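Local coordinates for importin subunit beta-1 (Saccharomyces cerevisiae, PDB 5OWU), which carries proteins into the nucleus by pairing with importin alpha, the adaptor that recognises classical nuclear localization signals in cargo, at residues 617-622 against 657-662; 624-629 against 664-669; 701-706 against 751-756. All coordinates share one frame; numbering follows the deposited sequence.

How the contacts relate
Followed from the N terminus, the chain first lays down helix 615-629 of HEAT 14, returns through helix 637-649, and then forms helix 655-669 of HEAT 15. Contact 1 closes that loop with residues 617-622 and 657-662, and contact 2 closes it again further along the same two helices; their segments alternate in sequence, so the two closures cross, and Phe-662 CE1 lies 3.9 Å from Ala-626 CB where they meet. Contact 3 follows in series and closes a separate loop, containing helix 718-732, by tying helix 698-713 of HEAT 16 to helix 741-764 of HEAT 17. Val-660 and Ala-664 pack on Val-705, which joins the three contacts into one run of stacked repeats.

Contact 1 of 3, residues 617-622 against 657-662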
loop_
_atom_site.group_PDB
_atom_site.type_symbol
_atom_site.label_atom_id
_atom_site.label_comp_id
_atom_site.label_asym_id
_atom_site.label_seq_id
_atom_site.Cartn_x
_atom_site.Cartn_y
_atom_site.Cartn_z
ATOM N N ASP A 617 -16.643 -13.922 -8.775
ATOM C CA ASP A 617 -16.161 -14.169 -10.130
ATOM C C ASP A 617 -17.297 -14.546 -11.077
ATOM O O ASP A 617 -17.245 -14.222 -12.275
ATOM C CB ASP A 617 -15.095 -15.259 -10.093
ATOM C CG ASP A 617 -13.897 -14.859 -9.248
ATOM O OD1 ASP A 617 -13.425 -13.710 -9.390
ATOM O OD2 ASP A 617 -13.450 -15.679 -8.425
ATOM N N VAL A 618 -18.337 -15.208 -10.561
ATOM C CA VAL A 618 -19.499 -15.505 -11.390
ATOM C C VAL A 618 -20.197 -14.216 -11.788
ATOM O O VAL A 618 -20.620 -14.051 -12.934
ATOM C CB VAL A 618 -20.462 -16.458 -10.660
ATOM C CG1 VAL A 618 -21.719 -16.680 -11.491
ATOM C CG2 VAL A 618 -19.783 -17.789 -10.365
ATOM N N PHE A 619 -20.339 -13.290 -10.845
ATOM C CA PHE A 619 -20.964 -12.009 -11.144
ATOM C C PHE A 619 -20.140 -11.224 -12.151
ATOM O O PHE A 619 -20.698 -10.549 -13.019
ATOM C CB PHE A 619 -21.147 -11.205 -9.859
ATOM C CG PHE A 619 -22.483 -11.404 -9.215
ATOM C CD1 PHE A 619 -22.817 -12.616 -8.638
ATOM C CD2 PHE A 619 -23.409 -10.377 -9.193
ATOM C CE1 PHE A 619 -24.061 -12.799 -8.049
ATOM C CE2 PHE A 619 -24.644 -10.551 -8.602
ATOM C CZ PHE A 619 -24.971 -11.764 -8.032
ATOM N N TYR A 620 -18.809 -11.284 -12.041
ATOM C CA TYR A 620 -17.960 -10.640 -13.039
ATOM C C TYR A 620 -18.228 -11.206 -14.429
ATOM O O TYR A 620 -18.321 -10.455 -15.412
ATOM C CB TYR A 620 -16.483 -10.806 -12.663
ATOM C CG TYR A 620 -15.971 -9.795 -11.652
ATOM C CD1 TYR A 620 -16.161 -8.430 -11.846
ATOM C CD2 TYR A 620 -15.295 -10.202 -10.506
ATOM C CE1 TYR A 620 -15.697 -7.503 -10.931
ATOM C CE2 TYR A 620 -14.827 -9.277 -9.583
ATOM C CZ TYR A 620 -15.034 -7.931 -9.800
ATOM O OH TYR A 620 -14.576 -7.006 -8.892
ATOM N N ALA A 621 -18.379 -12.530 -14.533
ATOM C CA ALA A 621 -18.615 -13.120 -15.848
ATOM C C ALA A 621 -20.024 -12.814 -16.352
ATOM O O ALA A 621 -20.231 -12.596 -17.555
ATOM C CB ALA A 621 -18.378 -14.626 -15.795
ATOM N N ILE A 622 -21.006 -12.801 -15.452
ATOM C CA ILE A 622 -22.365 -12.440 -15.843
ATOM C C ILE A 622 -22.391 -11.003 -16.338
ATOM O O ILE A 622 -23.015 -10.689 -17.356
ATOM C CB ILE A 622 -23.337 -12.655 -14.668
ATOM C CG1 ILE A 622 -23.473 -14.154 -14.371
ATOM C CG2 ILE A 622 -24.698 -12.028 -14.972
ATOM C CD1 ILE A 622 -24.305 -14.469 -13.158
ATOM N N ILE A 657 -20.057 -4.997 -4.322
ATOM C CA ILE A 657 -19.295 -4.145 -5.233
ATOM C C ILE A 657 -19.459 -4.633 -6.664
ATOM O O ILE A 657 -19.716 -3.851 -7.591
ATOM C CB ILE A 657 -17.808 -4.120 -4.837
ATOM C CG1 ILE A 657 -17.626 -3.760 -3.357
ATOM C CG2 ILE A 657 -17.032 -3.159 -5.748
ATOM C CD1 ILE A 657 -17.982 -2.364 -3.030
ATOM N N THR A 658 -19.291 -5.940 -6.867
ATOM C CA THR A 658 -19.373 -6.495 -8.209
ATOM C C THR A 658 -20.794 -6.414 -8.750
ATOM O O THR A 658 -20.985 -6.207 -9.953
ATOM C CB THR A 658 -18.866 -7.936 -8.198
ATOM O OG1 THR A 658 -17.565 -7.969 -7.594
ATOM C CG2 THR A 658 -18.771 -8.485 -9.610
ATOM N N ALA A 659 -21.795 -6.547 -7.879
ATOM C CA ALA A 659 -23.177 -6.365 -8.308
ATOM C C ALA A 659 -23.427 -4.923 -8.754
ATOM O O ALA A 659 -24.118 -4.678 -9.758
ATOM C CB ALA A 659 -24.126 -6.773 -7.178
ATOM N N VAL A 660 -22.853 -3.951 -8.036
ATOM C CA VAL A 660 -22.882 -2.572 -8.521
ATOM C C VAL A 660 -22.229 -2.490 -9.893
ATOM O O VAL A 660 -22.674 -1.735 -10.765
ATOM C CB VAL A 660 -22.200 -1.619 -7.526
ATOM C CG1 VAL A 660 -22.079 -0.213 -8.127
ATOM C CG2 VAL A 660 -22.976 -1.552 -6.229
ATOM N N GLY A 661 -21.155 -3.255 -10.101
ATOM C CA GLY A 661 -20.527 -3.284 -11.412
ATOM C C GLY A 661 -21.432 -3.854 -12.484
ATOM O O GLY A 661 -21.347 -3.461 -13.654
ATOM N N PHE A 662 -22.302 -4.794 -12.111
ATOM C CA PHE A 662 -23.334 -5.246 -13.036
ATOM C C PHE A 662 -24.252 -4.096 -13.422
ATOM O O PHE A 662 -24.557 -3.895 -14.606
ATOM C CB PHE A 662 -24.150 -6.378 -12.417
ATOM C CG PHE A 662 -25.293 -6.838 -13.280
ATOM C CD1 PHE A 662 -25.088 -7.763 -14.285
ATOM C CD2 PHE A 662 -26.566 -6.335 -13.090
ATOM C CE1 PHE A 662 -26.136 -8.188 -15.084
ATOM C CE2 PHE A 662 -27.619 -6.753 -13.888
ATOM C CZ PHE A 662 -27.402 -7.680 -14.887
#
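In the stacking of HEAT 14 on HEAT 15, Phe-619 and Tyr-620 of helix 615-629 close on Thr-658 of helix 655-669, the segment axes 9.1 Å apart and only 7° from parallel. In the Tyr-620 conformer described (the residue has a second one), the threonine methyl, CG2, sits over the centre of one ring face, 3.5 Å from the centroid, in a CH-pi contact, and the two side chains cross at about a right angle. The same CG2 touches Phe-619 CB at 3.6 Å. With CG2 anti to the backbone N and OG1 anti to the carbonyl carbon (chi1 -53°), the methyl meets both aromatic residues while the hydroxyl is hydrogen-bonded to Asp-616 OD1, just before the first segment, and also lies 3.4 Å from Tyr-620 CZ, at the far end of the ring. Deeper in, Phe-619 CE2 lies 4.1 Å from Ala-659 CB, and Ile-622 CG2 approaches Phe-662 CE1 at 4.1 Å. Phe-640 of helix 637-649 packs against Phe-619, Ile-622 and Phe-662 on this apolar side. An alanine in place of Thr-658 would probably leave the Tyr-620 face without its methyl partner and Asp-616 without the hydroxyl. One small amphipathic side chain thus serves a polar link and an aromatic face together, while the rest of the contact rests on apolar fit.

Contact 2 of 3, residues 624-629 against 664-669; sequences ALAASL and ADISNS
Ala-626 and Ala-627 meet Ile-666, Asp-665 and Ser-669 through their methyl groups and carbonyls, so helix 615-629 contributes little beyond methyls and backbone oxygens here. Ala-626 CB meets Ile-666 CG2 at 3.9 Å, an apolar touch made by the short branch of the isoleucine. That branch lies anti to the carbonyl carbon, whereas CG1 stands between the backbone N and the carbonyl carbon (chi1 61°) and the end of the chain leads away from helix 615-629. A turn of helix further on, Ser-669 closes on the backbone of the first segment: its CB lies 3.7 Å from Ala-627 O, and its OG is 3.5 Å from Ala-626 O. The hydroxyl also has Asp-665 O of its own helix within 3.3 Å. Both bonds are weak, and the single proton cannot be assigned to either carbonyl. At the other flank Ala-627 CB rests against the carboxylate of Asp-665, 3.8 Å from OD1.

A second shell surrounds these groups. Arg-585 of helix 563-586 forms a salt bridge with Asp-665 OD2 and also touches Ala-627, so the carboxylate is likely to be held, and its charge balanced, from HEAT 13, two repeats earlier. On the apolar flank, Phe-633 packs on Ala-626 and Phe-674 on Ile-666, both from loops. Behind the second segment, Ala-664 and Ser-667 touch helix 698-713, where Asn-712 is hydrogen-bonded to Asn-668.

With segment axes 8.5 Å apart and 5° from parallel, the arrangement is that of equivalent helices in adjacent HEAT repeats, here HEAT 14 and HEAT 15, stacked side by side in the importin beta solenoid.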
loop_
_atom_site.group_PDB
_atom_site.type_symbol
_atom_site.label_atom_id
_atom_site.label_comp_id
_atom_site.label_asym_id
_atom_site.label_seq_id
_atom_site.Cartn_x
_atom_site.Cartn_y
_atom_site.Cartn_z
ATOM N N ALA A 624 -19.917 -9.344 -17.709
ATOM C CA ALA A 624 -19.322 -9.311 -19.043
ATOM C C ALA A 624 -20.310 -9.797 -20.097
ATOM O O ALA A 624 -20.436 -9.195 -21.172
ATOM C CB ALA A 624 -18.049 -10.158 -19.077
ATOM N N LEU A 625 -21.014 -10.894 -19.813
ATOM C CA LEU A 625 -22.004 -11.395 -20.762
ATOM C C LEU A 625 -23.106 -10.366 -21.018
ATOM O O LEU A 625 -23.503 -10.149 -22.166
ATOM C CB LEU A 625 -22.599 -12.710 -20.258
ATOM C CG LEU A 625 -23.517 -13.448 -21.235
ATOM C CD1 LEU A 625 -22.788 -13.770 -22.508
ATOM C CD2 LEU A 625 -24.068 -14.722 -20.623
ATOM N N ALA A 626 -23.609 -9.720 -19.966
ATOM C CA ALA A 626 -24.608 -8.665 -20.147
ATOM C C ALA A 626 -24.071 -7.544 -21.031
ATOM O O ALA A 626 -24.735 -7.113 -21.983
ATOM C CB ALA A 626 -25.036 -8.111 -18.788
ATOM N N ALA A 627 -22.863 -7.062 -20.729
ATOM C CA ALA A 627 -22.259 -6.014 -21.543
ATOM C C ALA A 627 -22.177 -6.432 -23.005
ATOM O O ALA A 627 -22.424 -5.620 -23.904
ATOM C CB ALA A 627 -20.868 -5.665 -21.007
ATOM N N SER A 628 -21.855 -7.699 -23.265
ATOM C CA SER A 628 -21.677 -8.145 -24.644
ATOM C C SER A 628 -23.007 -8.367 -25.362
ATOM O O SER A 628 -23.118 -8.084 -26.559
ATOM C CB SER A 628 -20.839 -9.422 -24.666
ATOM O OG SER A 628 -19.504 -9.127 -24.282
ATOM N N LEU A 629 -24.023 -8.870 -24.663
ATOM C CA LEU A 629 -25.302 -9.164 -25.299
ATOM C C LEU A 629 -26.191 -7.940 -25.441
ATOM O O LEU A 629 -27.082 -7.938 -26.297
ATOM C CB LEU A 629 -26.065 -10.231 -24.512
ATOM C CG LEU A 629 -25.475 -11.639 -24.475
ATOM C CD1 LEU A 629 -26.411 -12.554 -23.711
ATOM C CD2 LEU A 629 -25.233 -12.175 -25.873
ATOM N N ALA A 664 -23.527 -0.982 -13.438
ATOM C CA ALA A 664 -22.738 -0.136 -14.328
ATOM C C ALA A 664 -22.739 -0.681 -15.748
ATOM O O ALA A 664 -22.906 0.076 -16.711
ATOM C CB ALA A 664 -21.302 -0.015 -13.813
ATOM N N ASP A 665 -22.565 -1.994 -15.902
ATOM C CA ASP A 665 -22.531 -2.574 -17.241
ATOM C C ASP A 665 -23.876 -2.438 -17.948
ATOM O O ASP A 665 -23.931 -1.993 -19.100
ATOM C CB ASP A 665 -22.107 -4.040 -17.175
ATOM C CG ASP A 665 -20.609 -4.204 -17.204
ATOM O OD1 ASP A 665 -19.968 -3.524 -18.034
ATOM O OD2 ASP A 665 -20.070 -4.989 -16.392
ATOM N N ILE A 666 -24.975 -2.808 -17.284
ATOM C CA ILE A 666 -26.249 -2.808 -18.003
ATOM C C ILE A 666 -26.711 -1.384 -18.289
ATOM O O ILE A 666 -27.417 -1.144 -19.277
ATOM C CB ILE A 666 -27.338 -3.607 -17.257
ATOM C CG1 ILE A 666 -27.636 -3.014 -15.882
ATOM C CG2 ILE A 666 -26.942 -5.078 -17.136
ATOM C CD1 ILE A 666 -28.967 -3.456 -15.326
ATOM N N SER A 667 -26.333 -0.417 -17.453
ATOM C CA SER A 667 -26.678 0.966 -17.769
ATOM C C SER A 667 -26.108 1.377 -19.121
ATOM O O SER A 667 -26.726 2.169 -19.839
ATOM C CB SER A 667 -26.183 1.902 -16.669
ATOM O OG SER A 667 -24.811 2.210 -16.835
ATOM N N ASN A 668 -24.941 0.851 -19.487
ATOM C CA ASN A 668 -24.331 1.151 -20.778
ATOM C C ASN A 668 -24.832 0.227 -21.885
ATOM O O ASN A 668 -25.064 0.682 -23.011
ATOM C CB ASN A 668 -22.806 1.054 -20.670
ATOM C CG ASN A 668 -22.227 2.001 -19.622
ATOM O OD1 ASN A 668 -22.489 3.206 -19.642
ATOM N ND2 ASN A 668 -21.442 1.455 -18.697
ATOM N N SER A 669 -25.022 -1.059 -21.587
ATOM C CA SER A 669 -25.347 -2.041 -22.618
ATOM C C SER A 669 -26.832 -2.085 -22.977
ATOM O O SER A 669 -27.173 -2.550 -24.071
ATOM C CB SER A 669 -24.904 -3.437 -22.165
ATOM O OG SER A 669 -25.704 -3.898 -21.088
#

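Contact 3 of 3, residues 701-706 against 751-756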
loop_
_atom_site.group_PDB
_atom_site.type_symbol
_atom_site.label_atom_id
_atom_site.label_comp_id
_atom_site.label_asym_id
_atom_site.label_seq_id
_atom_site.Cartn_x
_atom_site.Cartn_y
_atom_site.Cartn_z
ATOM N N ALA A 701 -17.926 2.876 -5.089
ATOM C CA ALA A 701 -18.606 2.168 -6.169
ATOM C C ALA A 701 -19.979 2.775 -6.445
ATOM O O ALA A 701 -20.293 3.157 -7.580
ATOM C CB ALA A 701 -18.733 0.686 -5.820
ATOM N N VAL A 702 -20.795 2.914 -5.402
ATOM C CA VAL A 702 -22.128 3.477 -5.593
ATOM C C VAL A 702 -22.027 4.883 -6.172
ATOM O O VAL A 702 -22.729 5.226 -7.133
ATOM C CB VAL A 702 -22.915 3.444 -4.273
ATOM C CG1 VAL A 702 -24.261 4.132 -4.424
ATOM C CG2 VAL A 702 -23.114 2.000 -3.848
ATOM N N LEU A 703 -21.127 5.710 -5.636
ATOM C CA LEU A 703 -20.996 7.050 -6.193
ATOM C C LEU A 703 -20.731 6.964 -7.690
ATOM O O LEU A 703 -21.432 7.591 -8.498
ATOM C CB LEU A 703 -19.885 7.821 -5.474
ATOM C CG LEU A 703 -20.148 8.194 -4.009
ATOM C CD1 LEU A 703 -18.929 8.874 -3.410
ATOM C CD2 LEU A 703 -21.369 9.091 -3.852
ATOM N N SER A 704 -19.780 6.113 -8.086
ATOM C CA SER A 704 -19.440 6.032 -9.499
ATOM C C SER A 704 -20.645 5.608 -10.319
ATOM O O SER A 704 -20.871 6.133 -11.418
ATOM C CB SER A 704 -18.278 5.063 -9.713
ATOM O OG SER A 704 -17.120 5.537 -9.065
ATOM N N VAL A 705 -21.458 4.687 -9.788
ATOM C CA VAL A 705 -22.527 4.151 -10.618
ATOM C C VAL A 705 -23.620 5.191 -10.779
ATOM O O VAL A 705 -24.327 5.201 -11.797
ATOM C CB VAL A 705 -23.052 2.814 -10.054
ATOM C CG1 VAL A 705 -24.132 3.011 -8.990
ATOM C CG2 VAL A 705 -23.573 1.940 -11.177
ATOM N N PHE A 706 -23.749 6.121 -9.822
ATOM C CA PHE A 706 -24.676 7.225 -10.042
ATOM C C PHE A 706 -24.348 7.924 -11.351
ATOM O O PHE A 706 -25.246 8.212 -12.158
ATOM C CB PHE A 706 -24.632 8.207 -8.871
ATOM C CG PHE A 706 -25.299 7.701 -7.615
ATOM C CD1 PHE A 706 -26.482 6.979 -7.676
ATOM C CD2 PHE A 706 -24.743 7.957 -6.371
ATOM C CE1 PHE A 706 -27.097 6.524 -6.522
ATOM C CE2 PHE A 706 -25.358 7.503 -5.213
ATOM C CZ PHE A 706 -26.532 6.782 -5.292
ATOM N N LEU A 751 -12.836 10.379 -3.775
ATOM C CA LEU A 751 -12.832 11.552 -4.646
ATOM C C LEU A 751 -12.869 11.151 -6.118
ATOM O O LEU A 751 -13.535 11.807 -6.931
ATOM C CB LEU A 751 -11.611 12.425 -4.350
ATOM C CG LEU A 751 -11.599 13.078 -2.962
ATOM C CD1 LEU A 751 -10.268 13.766 -2.686
ATOM C CD2 LEU A 751 -12.745 14.078 -2.818
ATOM N N GLU A 752 -12.170 10.074 -6.483
ATOM C CA GLU A 752 -12.236 9.585 -7.857
ATOM C C GLU A 752 -13.664 9.186 -8.225
ATOM O O GLU A 752 -14.126 9.450 -9.345
ATOM C CB GLU A 752 -11.278 8.405 -8.041
ATOM C CG GLU A 752 -9.811 8.806 -8.036
ATOM C CD GLU A 752 -8.862 7.626 -8.076
ATOM O OE1 GLU A 752 -9.276 6.502 -7.719
ATOM O OE2 GLU A 752 -7.693 7.833 -8.461
ATOM N N ALA A 753 -14.382 8.552 -7.286
ATOM C CA ALA A 753 -15.775 8.189 -7.541
ATOM C C ALA A 753 -16.656 9.424 -7.677
ATOM O O ALA A 753 -17.589 9.441 -8.491
ATOM C CB ALA A 753 -16.307 7.293 -6.424
ATOM N N VAL A 754 -16.393 10.461 -6.879
ATOM C CA VAL A 754 -17.154 11.697 -7.032
ATOM C C VAL A 754 -16.925 12.268 -8.426
ATOM O O VAL A 754 -17.867 12.717 -9.095
ATOM C CB VAL A 754 -16.787 12.699 -5.920
ATOM C CG1 VAL A 754 -17.394 14.083 -6.191
ATOM C CG2 VAL A 754 -17.274 12.175 -4.566
ATOM N N LEU A 755 -15.678 12.222 -8.905
ATOM C CA LEU A 755 -15.400 12.676 -10.266
ATOM C C LEU A 755 -16.214 11.888 -11.288
ATOM O O LEU A 755 -16.793 12.476 -12.213
ATOM C CB LEU A 755 -13.905 12.565 -10.564
ATOM C CG LEU A 755 -13.447 12.993 -11.964
ATOM C CD1 LEU A 755 -13.918 14.398 -12.311
ATOM C CD2 LEU A 755 -11.921 12.894 -12.047
ATOM N N ASP A 756 -16.272 10.556 -11.141
ATOM C CA ASP A 756 -17.136 9.754 -12.012
ATOM C C ASP A 756 -18.572 10.272 -11.978
ATOM O O ASP A 756 -19.216 10.458 -13.022
ATOM C CB ASP A 756 -17.125 8.280 -11.581
ATOM C CG ASP A 756 -15.833 7.562 -11.924
ATOM O OD1 ASP A 756 -15.089 8.042 -12.798
ATOM O OD2 ASP A 756 -15.584 6.496 -11.325
#
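Ser-704 and Ala-753 mark the place where helix 698-713 of HEAT 16 and helix 741-764 of HEAT 17 come together closely: their CA atoms are 4.7 Å apart, and the segment axes approach to 7.3 Å at a crossing angle of 15°. The tight part is built round the methyl of Ala-753. This CB, directed at the other helix, touches both Leu-703 CB at 3.7 Å and Ser-704 OG at 3.3 Å. Beyond it Leu-703 CD1 reaches Val-754 CG2 at 3.9 Å, the two side chains lying side by side and pointing the same way.

Towards solvent the contact turns polar and rests on one exposed residue, Asp-756. Ser-704 OG, set anti to the carbonyl carbon by chi1 (-63°), donates a hydrogen bond of 2.9 Å to Asp-756 OD2, which accepts through the lone pair turned away from its other oxygen. Pro-700 O, a turn earlier in the same helix, is a weak alternative acceptor for the same proton.

Around this pair, Ala-731 of helix 718-732 packs on both Leu-703 and Val-754, covering the apolar side. Helix 675-689 lies against Val-702, Val-705 and Phe-706, and helices 776-788 and 796-812 meet Leu-755, so the contact sits within the all-helical HEAT-repeat solenoid.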